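TRAP dicarboxylate transporter-DctP subunit (Rhodobacter sphaeroides, PDB 4PE3) probably acts as the periplasmic solute-binding subunit of a TRAP transporter, capturing a solute, perhaps an organic acid, in a cleft for delivery to the membrane components. Local coordinates at residues F106-N111 / E178-N183; S159-D164 / K170-R175; S198-S203 / D210-S215; V219-D222 / N226-A229; P232-F237 / R281-V286. One frame throughout, in Å; residues are numbered along the deposited sequence.

Contact 1: residues F106-N111 / E178-N183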
# COMPACT_ATOMS: atom_id res chain seq x y z
N PHE A 106 0.37 7.07 -11.23
CA PHE A 106 0.19 5.73 -10.71
C PHE A 106 1.06 5.51 -9.48
O PHE A 106 0.60 4.92 -8.50
CB PHE A 106 0.48 4.67 -11.79
CG PHE A 106 -0.63 4.51 -12.81
CD1 PHE A 106 -1.80 3.86 -12.48
CD2 PHE A 106 -0.49 5.02 -14.10
CE1 PHE A 106 -2.82 3.71 -13.41
CE2 PHE A 106 -1.50 4.87 -15.02
CZ PHE A 106 -2.66 4.19 -14.67
N GLY A 107 2.31 5.95 -9.55
CA GLY A 107 3.24 5.79 -8.44
C GLY A 107 2.79 6.60 -7.23
O GLY A 107 2.85 6.14 -6.08
N LEU A 108 2.34 7.82 -7.50
CA LEU A 108 1.94 8.71 -6.43
C LEU A 108 0.68 8.24 -5.70
O LEU A 108 0.64 8.19 -4.46
CB LEU A 108 1.78 10.16 -6.94
CG LEU A 108 1.36 11.15 -5.86
CD1 LEU A 108 2.43 11.28 -4.78
CD2 LEU A 108 1.04 12.52 -6.47
N ILE A 109 -0.36 7.87 -6.43
CA ILE A 109 -1.57 7.40 -5.77
C ILE A 109 -1.34 6.04 -5.08
O ILE A 109 -1.96 5.74 -4.06
CB ILE A 109 -2.77 7.30 -6.74
CG1 ILE A 109 -4.06 7.27 -5.94
CG2 ILE A 109 -2.65 6.07 -7.70
CD1 ILE A 109 -5.31 7.37 -6.82
N ALA A 110 -0.44 5.22 -5.62
CA ALA A 110 -0.24 3.87 -5.11
C ALA A 110 0.43 3.89 -3.75
O ALA A 110 0.19 3.04 -2.89
CB ALA A 110 0.58 3.05 -6.07
N ASN A 111 1.29 4.87 -3.52
CA ASN A 111 1.97 4.98 -2.22
C ASN A 111 2.48 6.39 -2.02
O ASN A 111 3.67 6.67 -2.26
CB ASN A 111 3.10 3.96 -2.13
CG ASN A 111 3.50 3.63 -0.70
OD1 ASN A 111 2.99 4.19 0.25
ND2 ASN A 111 4.43 2.69 -0.56
N GLU A 178 14.73 3.23 -3.77
CA GLU A 178 14.87 4.25 -4.80
C GLU A 178 13.54 4.93 -5.09
O GLU A 178 12.51 4.28 -5.12
CB GLU A 178 15.27 3.54 -6.09
CG GLU A 178 16.33 4.17 -6.89
CD GLU A 178 16.97 3.16 -7.81
OE1 GLU A 178 16.53 3.00 -8.96
OE2 GLU A 178 17.90 2.51 -7.36
N GLY A 179 13.58 6.24 -5.36
CA GLY A 179 12.38 6.97 -5.72
C GLY A 179 11.79 7.77 -4.58
O GLY A 179 12.50 8.36 -3.76
N LEU A 180 10.47 7.80 -4.51
CA LEU A 180 9.79 8.71 -3.60
C LEU A 180 10.13 8.42 -2.14
O LEU A 180 10.27 9.35 -1.36
CB LEU A 180 8.28 8.66 -3.85
CG LEU A 180 7.44 9.65 -3.04
CD1 LEU A 180 7.83 11.11 -3.31
CD2 LEU A 180 5.97 9.40 -3.38
N ILE A 181 10.28 7.16 -1.75
CA ILE A 181 10.65 6.88 -0.36
C ILE A 181 12.00 7.51 -0.01
O ILE A 181 12.10 8.26 0.97
CB ILE A 181 10.65 5.38 -0.02
CG1 ILE A 181 9.22 4.86 -0.12
CG2 ILE A 181 11.19 5.14 1.38
CD1 ILE A 181 9.12 3.33 -0.11
N ALA A 182 13.04 7.22 -0.78
CA ALA A 182 14.34 7.84 -0.53
C ALA A 182 14.25 9.37 -0.58
O ALA A 182 14.88 10.05 0.25
CB ALA A 182 15.38 7.35 -1.52
N ASN A 183 13.50 9.91 -1.54
CA ASN A 183 13.44 11.35 -1.72
C ASN A 183 12.77 12.04 -0.54
O ASN A 183 13.21 13.12 -0.14
CB ASN A 183 12.77 11.71 -3.04
CG ASN A 183 13.61 11.31 -4.24
OD1 ASN A 183 14.82 11.10 -4.12
ND2 ASN A 183 12.97 11.18 -5.40
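Leu180 carries the contact through one methyl, CD2, which lies 3.7 Å from the backbone O of Asn111 and 4.2 Å from CD1 of Leu108. The small interface, 114 Å² in all, is thus a methyl set against a backbone oxygen and another leucine methyl. With CG set anti to the backbone N (chi1 -175°), Leu180 reaches out from the first turn of helix 180-187 toward the last turn of helix 104-110. The helices belong to different halves of the molecule: 104-110 follows strand 91-95 of the five-stranded sheet, and 180-187 follows strand 173-175 of the four-stranded one. The contact thus bridges two alpha/beta domains, as in the two-lobed binding proteins of this family, here in an open, ligand-free state. Asn111, the first residue beyond its helix, is fixed at its amide by Leu240 N and Ser239 OG. Val113 and Glu315 also touch Leu180, while Trp316 and Val319 of helix 302-320 pack against Leu108. Gly179 is at the N-cap position of helix 180-187, with backbone angles (phi 100°, psi -142°) that by themselves call for glycine; its O takes Asn183 N at 2.9 Å in the first helical bond.

Contact 2: residues S159-D164 / K170-R175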
# COMPACT_ATOMS: atom_id res chain seq x y z
N SER A 159 14.35 0.87 13.43
CA SER A 159 15.36 1.85 13.83
C SER A 159 16.14 1.39 15.05
O SER A 159 15.55 0.91 16.01
CB SER A 159 14.73 3.23 14.09
OG SER A 159 15.76 4.16 14.41
N LYS A 160 17.45 1.59 15.01
CA LYS A 160 18.34 1.36 16.15
C LYS A 160 18.36 2.53 17.11
O LYS A 160 18.75 2.36 18.27
CB LYS A 160 19.79 1.17 15.70
CG LYS A 160 20.08 -0.06 14.92
CD LYS A 160 21.50 -0.08 14.36
CE LYS A 160 22.56 -0.25 15.45
NZ LYS A 160 23.85 -0.68 14.84
N VAL A 161 17.99 3.72 16.62
CA VAL A 161 18.06 4.96 17.38
C VAL A 161 16.65 5.42 17.75
O VAL A 161 15.69 5.16 17.02
CB VAL A 161 18.83 6.08 16.62
CG1 VAL A 161 20.29 5.68 16.39
CG2 VAL A 161 18.15 6.44 15.29
N PRO A 162 16.51 6.08 18.89
CA PRO A 162 15.16 6.50 19.29
C PRO A 162 14.62 7.65 18.45
O PRO A 162 15.23 8.73 18.45
CB PRO A 162 15.35 6.94 20.74
CG PRO A 162 16.82 7.28 20.86
CD PRO A 162 17.52 6.37 19.92
N LEU A 163 13.52 7.41 17.74
CA LEU A 163 12.85 8.40 16.93
C LEU A 163 11.46 8.65 17.47
O LEU A 163 10.58 7.79 17.40
CB LEU A 163 12.73 7.90 15.50
CG LEU A 163 14.02 7.40 14.84
CD1 LEU A 163 13.65 6.75 13.53
CD2 LEU A 163 15.06 8.51 14.61
N ASP A 164 11.24 9.85 18.01
CA ASP A 164 9.91 10.28 18.42
C ASP A 164 9.42 11.48 17.64
O ASP A 164 8.23 11.79 17.70
CB ASP A 164 9.90 10.59 19.92
CG ASP A 164 10.07 9.34 20.74
OD1 ASP A 164 9.18 8.46 20.71
OD2 ASP A 164 11.13 9.18 21.38
N LYS A 170 17.14 13.49 11.24
CA LYS A 170 18.24 14.22 10.63
C LYS A 170 19.52 13.43 10.83
O LYS A 170 19.85 13.02 11.95
CB LYS A 170 18.36 15.63 11.23
CG LYS A 170 17.25 16.55 10.79
CD LYS A 170 17.38 17.94 11.42
CE LYS A 170 16.35 18.91 10.87
NZ LYS A 170 14.95 18.44 11.06
N GLY A 171 20.20 13.17 9.72
CA GLY A 171 21.49 12.48 9.76
C GLY A 171 21.43 10.96 9.80
O GLY A 171 22.46 10.29 9.69
N VAL A 172 20.24 10.39 9.99
CA VAL A 172 20.11 8.94 10.15
C VAL A 172 20.28 8.27 8.81
O VAL A 172 19.69 8.70 7.81
CB VAL A 172 18.73 8.60 10.75
CG1 VAL A 172 18.54 7.11 10.90
CG2 VAL A 172 18.59 9.32 12.12
N LYS A 173 21.09 7.21 8.78
CA LYS A 173 21.27 6.40 7.59
C LYS A 173 20.10 5.43 7.52
O LYS A 173 20.00 4.54 8.35
CB LYS A 173 22.60 5.65 7.63
CG LYS A 173 23.78 6.58 7.48
CD LYS A 173 25.11 5.97 7.91
CE LYS A 173 25.28 5.99 9.45
NZ LYS A 173 26.68 5.69 9.97
N VAL A 174 19.21 5.65 6.55
CA VAL A 174 17.97 4.87 6.43
C VAL A 174 17.93 4.09 5.13
O VAL A 174 17.94 4.68 4.06
CB VAL A 174 16.74 5.83 6.42
CG1 VAL A 174 15.45 5.04 6.29
CG2 VAL A 174 16.70 6.73 7.65
N ARG A 175 17.93 2.76 5.21
CA ARG A 175 17.69 1.97 4.01
C ARG A 175 16.34 2.36 3.39
O ARG A 175 15.30 2.24 4.04
CB ARG A 175 17.74 0.48 4.32
CG ARG A 175 17.58 -0.39 3.07
CD ARG A 175 16.16 -0.83 2.85
NE ARG A 175 16.09 -1.73 1.69
CZ ARG A 175 15.07 -2.53 1.42
NH1 ARG A 175 13.99 -2.54 2.19
NH2 ARG A 175 15.13 -3.33 0.35
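Val172 CG2 is the shared point of this contact, meeting Val161 CG2 at 4.3 Å and Leu163 CD2 at 4.4 Å. The methyl thus takes one branch from each of two residues that reach over from the loop, and neither approach is closer than ordinary van der Waals packing. The Leu163 side lies deeper: Phe157 and Asp168 also touch this leucine, while Ala211 and Asp210 pack against Val172. In Leu163 the second torsion (chi2 171°) extends CD1 away from CA, and it is the other branch, CD2, that turns to the valine. Residues 159-164 leave the edge strand 157-159 of the four-stranded mixed sheet, and 170-175 bring the chain back as strand 173-175; strand 211-213 lies between these two, so the connection passes over the end of that middle strand. Asp210, just ahead of it, pairs through its backbone with Lys160 on one flank and Lys173 on the other. The loop is shaped locally by Ser159, whose OG donates to Val161 O at 2.8 Å, in the carbonyl plane and on a lone pair. Toward solvent the contact thins out: Val161 is only partly buried, and beyond it Pro162 of the loop and residues 170-171 of the returning chain are solvent-exposed.

Contact 3: residues S198-S203 / D210-S215. With ZN (zinc ion), chain F; IMD (imidazole), chain B.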
# COMPACT_ATOMS: atom_id res chain seq x y z
N SER A 198 17.57 -8.49 1.44
CA SER A 198 18.29 -9.57 2.06
C SER A 198 19.56 -9.09 2.74
O SER A 198 20.21 -9.88 3.41
CB SER A 198 18.66 -10.62 1.01
OG SER A 198 19.53 -10.08 0.02
N GLU A 199 19.91 -7.81 2.58
CA GLU A 199 21.12 -7.26 3.17
C GLU A 199 20.82 -6.27 4.29
O GLU A 199 21.72 -5.71 4.91
CB GLU A 199 21.98 -6.60 2.09
CG GLU A 199 22.44 -7.59 1.02
CD GLU A 199 23.31 -6.97 -0.06
OE1 GLU A 199 24.15 -6.14 0.29
OE2 GLU A 199 23.12 -7.32 -1.25
N VAL A 200 19.55 -6.06 4.60
CA VAL A 200 19.19 -5.07 5.61
C VAL A 200 19.68 -5.47 7.00
O VAL A 200 20.26 -4.67 7.72
CB VAL A 200 17.69 -4.82 5.62
CG1 VAL A 200 17.27 -3.98 6.81
CG2 VAL A 200 17.29 -4.14 4.30
N TYR A 201 19.45 -6.73 7.39
CA TYR A 201 19.78 -7.19 8.73
C TYR A 201 21.28 -7.01 8.99
O TYR A 201 21.68 -6.42 10.01
CB TYR A 201 19.37 -8.65 8.89
CG TYR A 201 19.60 -9.24 10.27
CD1 TYR A 201 20.85 -9.73 10.63
CD2 TYR A 201 18.58 -9.33 11.18
CE1 TYR A 201 21.07 -10.25 11.88
CE2 TYR A 201 18.80 -9.85 12.44
CZ TYR A 201 20.04 -10.32 12.78
OH TYR A 201 20.27 -10.87 14.03
N THR A 202 22.11 -7.54 8.11
CA THR A 202 23.54 -7.46 8.33
C THR A 202 24.03 -6.02 8.29
O THR A 202 24.92 -5.63 9.05
CB THR A 202 24.35 -8.35 7.36
OG1 THR A 202 24.06 -8.00 6.00
CG2 THR A 202 24.01 -9.80 7.58
N SER A 203 23.43 -5.21 7.42
CA SER A 203 23.83 -3.81 7.30
C SER A 203 23.52 -3.03 8.58
O SER A 203 24.28 -2.14 8.96
CB SER A 203 23.16 -3.16 6.10
OG SER A 203 23.65 -3.75 4.91
N ASP A 210 21.40 2.75 10.11
CA ASP A 210 20.88 2.93 11.46
C ASP A 210 19.39 2.60 11.56
O ASP A 210 18.84 2.42 12.64
CB ASP A 210 20.97 4.43 11.87
CG ASP A 210 22.36 5.05 11.68
OD1 ASP A 210 23.35 4.53 12.24
OD2 ASP A 210 22.45 6.14 11.05
N ALA A 211 18.74 2.55 10.41
CA ALA A 211 17.28 2.42 10.33
C ALA A 211 16.91 1.90 8.94
O ALA A 211 17.72 1.93 8.02
CB ALA A 211 16.61 3.77 10.58
N ALA A 212 15.68 1.45 8.77
CA ALA A 212 15.27 0.90 7.49
C ALA A 212 13.80 0.89 7.27
O ALA A 212 13.01 0.60 8.16
CB ALA A 212 15.79 -0.54 7.36
N ASP A 213 13.44 1.17 6.02
CA ASP A 213 12.24 0.63 5.42
C ASP A 213 12.43 -0.87 5.27
O ASP A 213 13.42 -1.29 4.69
CB ASP A 213 12.04 1.29 4.04
CG ASP A 213 10.86 0.74 3.28
OD1 ASP A 213 10.72 -0.49 3.18
OD2 ASP A 213 10.07 1.56 2.74
N TYR A 214 11.51 -1.67 5.78
CA TYR A 214 11.51 -3.09 5.50
C TYR A 214 10.07 -3.45 5.17
O TYR A 214 9.59 -3.13 4.03
CB TYR A 214 12.17 -3.90 6.63
CG TYR A 214 12.57 -5.30 6.20
CD1 TYR A 214 13.61 -5.49 5.30
CD2 TYR A 214 11.89 -6.41 6.66
CE1 TYR A 214 13.95 -6.76 4.87
CE2 TYR A 214 12.24 -7.69 6.25
CZ TYR A 214 13.27 -7.84 5.36
OH TYR A 214 13.61 -9.11 4.97
N SER A 215 9.32 -3.96 6.14
CA SER A 215 7.99 -4.49 5.92
C SER A 215 7.01 -4.14 7.05
O SER A 215 7.26 -3.19 7.81
CB SER A 215 8.09 -6.01 5.72
OG SER A 215 6.86 -6.62 5.34
ZN ZN F . 9.01 -1.32 2.61
N1 IMD B . 24.20 -4.20 -2.40
C2 IMD B . 23.56 -4.62 -3.50
N3 IMD B . 22.86 -3.58 -4.00
C4 IMD B . 23.08 -2.49 -3.22
C5 IMD B . 23.93 -2.89 -2.21
O HOH W 1 8.15 0.24 1.49
O HOH W 2 9.53 -2.64 1.21
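Val200 gives up the most surface, 62 Å², and divides its two methyls between two partners on the facing segment 210-215. CG1, anti to the backbone N (chi1 170°), meets Ala212 CB at 3.8 Å; CG2 comes obliquely to the Tyr214 ring, 4.0 Å from its CD1. Ala212 adds 23 Å² and, having no more than a methyl, lets the helix sit close to the sheet. Tyr214 adds 42 Å², lying past the valine where Met225 also covers both side chains. Helix 200-206 follows strand 191-193 and leads into strand 211-213, which run parallel with strand 173-175 between them, so this is the packing of a beta-alpha-beta crossover. Arg175 of that middle strand touches both Val200 and Ala212. At the start of the helix Glu199 O accepts from Ser203 N and from Ser203 OG, on opposite faces of its plane. Beyond the apolar patch Asp213 and Tyr214 bind a zinc ion, through Asp213 OD1 at 2.0 Å and Tyr214 O at 2.4 Å, together with two waters and Glu155. One of those waters donates to Asp213 OD2 at 2.6 Å, an oxygen that also pairs with His238. Tyr214 therefore serves two surfaces, its ring turned to the hydrophobic crossover and its carbonyl to the metal, which probably restrains the backbone at Asp213-Tyr214.

Contact 4: residues V219-D222 / N226-A229. With ZN (zinc ion), chain H; ZN (zinc ion), chain I.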
# COMPACT_ATOMS: atom_id res chain seq x y z
N VAL A 219 6.49 -9.00 10.11
CA VAL A 219 7.65 -9.45 9.37
C VAL A 219 8.91 -8.90 9.98
O VAL A 219 9.89 -9.64 10.15
CB VAL A 219 7.53 -9.05 7.87
CG1 VAL A 219 8.82 -9.29 7.12
CG2 VAL A 219 6.37 -9.80 7.21
N ASN A 220 8.92 -7.61 10.30
CA ASN A 220 10.12 -6.99 10.87
C ASN A 220 10.52 -7.73 12.14
O ASN A 220 11.73 -7.99 12.37
CB ASN A 220 9.88 -5.51 11.18
CG ASN A 220 9.62 -4.68 9.96
OD1 ASN A 220 9.74 -5.13 8.83
ND2 ASN A 220 9.21 -3.42 10.19
N GLN A 221 9.53 -8.06 12.94
CA GLN A 221 9.72 -8.76 14.20
C GLN A 221 10.24 -10.18 13.99
O GLN A 221 11.23 -10.60 14.59
CB GLN A 221 8.43 -8.80 15.01
CG GLN A 221 8.61 -9.41 16.43
CD GLN A 221 9.50 -8.59 17.35
OE1 GLN A 221 9.63 -7.39 17.21
NE2 GLN A 221 10.13 -9.27 18.33
N ASP A 222 9.60 -10.91 13.09
CA ASP A 222 9.99 -12.29 12.80
C ASP A 222 11.40 -12.39 12.26
O ASP A 222 12.09 -13.41 12.47
CB ASP A 222 9.07 -12.92 11.76
CG ASP A 222 7.84 -13.55 12.35
OD1 ASP A 222 7.65 -13.60 13.58
OD2 ASP A 222 7.03 -14.05 11.53
N ASN A 226 13.85 -5.97 14.89
CA ASN A 226 13.54 -5.19 16.07
C ASN A 226 14.40 -5.61 17.26
O ASN A 226 14.54 -4.85 18.22
CB ASN A 226 12.08 -5.32 16.42
CG ASN A 226 11.17 -4.75 15.34
OD1 ASN A 226 11.53 -3.83 14.61
ND2 ASN A 226 9.99 -5.31 15.24
N ASP A 227 14.99 -6.80 17.19
CA ASP A 227 15.89 -7.24 18.22
C ASP A 227 17.25 -6.55 18.11
O ASP A 227 17.83 -6.15 19.12
CB ASP A 227 16.11 -8.75 18.18
CG ASP A 227 14.89 -9.54 18.60
OD1 ASP A 227 13.76 -9.06 18.63
OD2 ASP A 227 15.09 -10.73 18.91
N ILE A 228 17.75 -6.40 16.89
CA ILE A 228 19.04 -5.76 16.66
C ILE A 228 18.92 -4.22 16.58
O ILE A 228 19.92 -3.51 16.75
CB ILE A 228 19.76 -6.32 15.41
CG1 ILE A 228 18.98 -6.05 14.14
CG2 ILE A 228 20.00 -7.83 15.58
CD1 ILE A 228 19.76 -6.40 12.88
N ALA A 229 17.70 -3.74 16.40
CA ALA A 229 17.39 -2.31 16.23
C ALA A 229 16.16 -2.04 17.08
O ALA A 229 15.03 -2.18 16.63
CB ALA A 229 17.15 -2.00 14.77
ZN ZN H . 5.62 -15.29 12.19
ZN ZN I . 16.61 -11.85 18.98
O HOH W 3 9.61 -2.44 12.95
O HOH W 4 12.80 -8.68 15.97
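Segments 219-222 and 226-229 belong to two short helices, 217-223 and 225-228, separated by a single residue, and their backbones come nearest at Gln221 and Asn226, whose CA atoms are 5.6 Å apart. Ala229 is the first residue to leave helical angles at the far end. Between the helices Asn226 ND2 donates to Gln221 OE1 at 2.9 Å, nearly straight at 167°. The acceptor lies in the amide plane of Asn226, whereas the donor is tilted out of the Gln221 carbonyl plane, the two amides being turned 38° apart. The bend of Gln221 at chi2 (65°) brings OE1 to Asn226 ND2 and leaves NE2 on the side of Asp227. These are two consecutive helices meeting at a sharp bend, joined across it by the amide-amide bond and by bridging waters. Water 3 accepts from Asn220 ND2 at 3.0 Å and donates to Asn226 OD1 at 2.9 Å, while Asn220 OD1 takes the backbone N of Ser215. Water 4 donates both to Gln221 O, at 2.8 Å, and to Asp227 OD1. With an alanine at Gln221, Asn226 ND2 would probably lose its acceptor and its amide be set free to turn, and a gap would open against Ala289 of helix 257-291, which the glutamine now touches. On the more exposed sides two aspartates hold separate zinc ions, Asp222 through OD2 at 2.0 Å, on a metal also bound by N1 of an imidazole probably from the crystallisation liquor, and Asp227 through OD2 at 1.9 Å.

Contact 5: residues P232-F237 / R281-V286. With EDO (1,2-ethanediol), chain D; IMD (imidazole), chain C.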
# COMPACT_ATOMS: atom_id res chain seq x y z
N PRO A 232 11.71 0.42 17.07
CA PRO A 232 10.78 0.51 15.94
C PRO A 232 9.74 1.61 16.11
O PRO A 232 9.42 2.00 17.24
CB PRO A 232 10.10 -0.86 15.96
CG PRO A 232 10.20 -1.32 17.38
CD PRO A 232 11.55 -0.83 17.83
N VAL A 233 9.20 2.09 14.98
CA VAL A 233 8.06 2.98 15.00
C VAL A 233 6.88 2.21 14.46
O VAL A 233 6.89 1.72 13.31
CB VAL A 233 8.30 4.28 14.21
CG1 VAL A 233 7.13 5.24 14.37
CG2 VAL A 233 9.56 4.98 14.68
N TYR A 234 5.84 2.10 15.29
CA TYR A 234 4.63 1.38 14.97
C TYR A 234 3.45 2.07 15.63
O TYR A 234 3.50 2.33 16.84
CB TYR A 234 4.72 -0.08 15.49
CG TYR A 234 3.40 -0.76 15.32
CD1 TYR A 234 3.04 -1.30 14.09
CD2 TYR A 234 2.48 -0.81 16.35
CE1 TYR A 234 1.78 -1.88 13.89
CE2 TYR A 234 1.22 -1.40 16.17
CZ TYR A 234 0.88 -1.94 14.94
OH TYR A 234 -0.38 -2.49 14.80
N PRO A 235 2.38 2.37 14.87
CA PRO A 235 2.26 2.19 13.43
C PRO A 235 3.31 2.98 12.68
O PRO A 235 3.79 4.00 13.17
CB PRO A 235 0.85 2.71 13.13
CG PRO A 235 0.11 2.47 14.38
CD PRO A 235 1.11 2.84 15.45
N GLY A 236 3.72 2.48 11.53
CA GLY A 236 4.64 3.22 10.70
C GLY A 236 4.07 4.52 10.16
O GLY A 236 2.89 4.84 10.35
N PHE A 237 4.91 5.26 9.46
CA PHE A 237 4.56 6.62 9.05
C PHE A 237 4.88 6.90 7.59
O PHE A 237 4.81 8.06 7.17
CB PHE A 237 5.28 7.66 9.93
CG PHE A 237 6.76 7.50 9.97
CD1 PHE A 237 7.55 8.03 8.98
CD2 PHE A 237 7.38 6.78 10.99
CE1 PHE A 237 8.91 7.87 8.98
CE2 PHE A 237 8.74 6.59 10.99
CZ PHE A 237 9.51 7.12 9.98
N ARG A 281 -1.87 -9.83 13.26
CA ARG A 281 -0.53 -10.38 13.20
C ARG A 281 0.46 -9.35 13.72
O ARG A 281 1.41 -9.68 14.44
CB ARG A 281 -0.16 -10.79 11.79
CG ARG A 281 -1.00 -11.92 11.19
CD ARG A 281 -0.65 -13.26 11.75
NE ARG A 281 -1.51 -13.59 12.87
CZ ARG A 281 -2.77 -14.01 12.76
NH1 ARG A 281 -3.48 -14.27 13.85
NH2 ARG A 281 -3.33 -14.15 11.56
N ASP A 282 0.29 -8.08 13.33
CA ASP A 282 1.15 -7.03 13.90
C ASP A 282 1.01 -6.93 15.41
O ASP A 282 2.01 -6.80 16.12
CB ASP A 282 0.81 -5.67 13.29
CG ASP A 282 1.37 -5.46 11.89
OD1 ASP A 282 2.24 -6.25 11.44
OD2 ASP A 282 0.94 -4.46 11.25
N LEU A 283 -0.22 -6.96 15.92
CA LEU A 283 -0.43 -6.86 17.37
C LEU A 283 0.23 -8.02 18.09
O LEU A 283 0.81 -7.83 19.17
CB LEU A 283 -1.93 -6.79 17.71
CG LEU A 283 -2.64 -5.51 17.24
CD1 LEU A 283 -4.13 -5.64 17.40
CD2 LEU A 283 -2.15 -4.29 17.99
N GLU A 284 0.15 -9.22 17.53
CA GLU A 284 0.85 -10.37 18.11
C GLU A 284 2.34 -10.11 18.26
O GLU A 284 2.96 -10.43 19.29
CB GLU A 284 0.67 -11.61 17.21
CG GLU A 284 -0.73 -12.22 17.22
CD GLU A 284 -0.95 -13.29 16.17
OE1 GLU A 284 -0.08 -13.48 15.29
OE2 GLU A 284 -2.04 -13.92 16.21
N ALA A 285 2.92 -9.57 17.20
CA ALA A 285 4.34 -9.32 17.16
C ALA A 285 4.73 -8.18 18.10
O ALA A 285 5.77 -8.26 18.75
CB ALA A 285 4.73 -9.01 15.73
N VAL A 286 3.91 -7.13 18.18
CA VAL A 286 4.22 -6.01 19.09
C VAL A 286 4.20 -6.50 20.54
O VAL A 286 5.04 -6.12 21.35
CB VAL A 286 3.24 -4.83 18.91
CG1 VAL A 286 3.47 -3.76 20.00
CG2 VAL A 286 3.38 -4.22 17.53
C1 EDO D . -1.84 -2.27 11.52
O1 EDO D . -1.02 -3.14 12.31
C2 EDO D . -0.99 -1.22 10.81
O2 EDO D . -0.44 -0.31 11.75
N1 IMD C . 4.27 -14.14 13.14
C2 IMD C . 3.13 -14.60 13.69
N3 IMD C . 2.44 -13.55 14.21
C4 IMD C . 3.15 -12.43 13.99
C5 IMD C . 4.30 -12.78 13.30
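Tyr234, in the loop between helix 225-228 and strand 243-248, packs its ring against the long helix 257-291. Val286 CG2 sits over one face of the ring in a CH-pi contact, 3.9 Å from the centroid and 21° off the normal. The opposite face is covered by CD of Pro235, the next residue, which follows a cis peptide bond. The ring stands out from the loop with CG anti to the backbone N (chi1 172°), and its OH reaches Asp282 CB at 3.7 Å and Leu283 CD2 at 4.1 Å. This single side chain spans one helical turn, from Asp282 at its OH to Val286 over its face, and so joins helix 257-291 to the loop that leads into strand 243-248 of the five-stranded sheet. Phe217 meets Tyr234 edge-to-face. A 1,2-ethanediol, probably from the crystallisation liquor, links the polar ends: its O1 is hydrogen-bonded to Tyr234 OH at 2.7 Å and donates to Asp282 OD2 at 2.6 Å. Asp282 OD1 is taken by Ser218 N. A serine in place of Tyr234 would probably leave Val286 and Pro235 facing a gap where the ring now separates them. On the solvent side Arg281 grips Glu284 side-on, NE to OE1 and NH1 to OE2.

Overall arrangement
Contacts 2 to 5 cluster in the half of the molecule built on the four-stranded sheet, whereas contact 1 reaches across to the other half. Contacts 2 and 3 share that sheet, with centres 12 Å apart: Arg175 NH1 lies 2.9 Å from Asp213 O, a probable hydrogen bond. Contact 4 sits about 10 Å between centres from both contact 3 and contact 5, joined to the first by a probable hydrogen bond from Ser215 N to Asn220 OD1 and to the second by Gln221 packing on Ala285. Near the zinc of contact 3, Ile181 CD1 of contact 1 packs 3.5 Å from Asp213 OD2, and the side chains of Asn111 and Asn220 each lie about 7 Å from that metal.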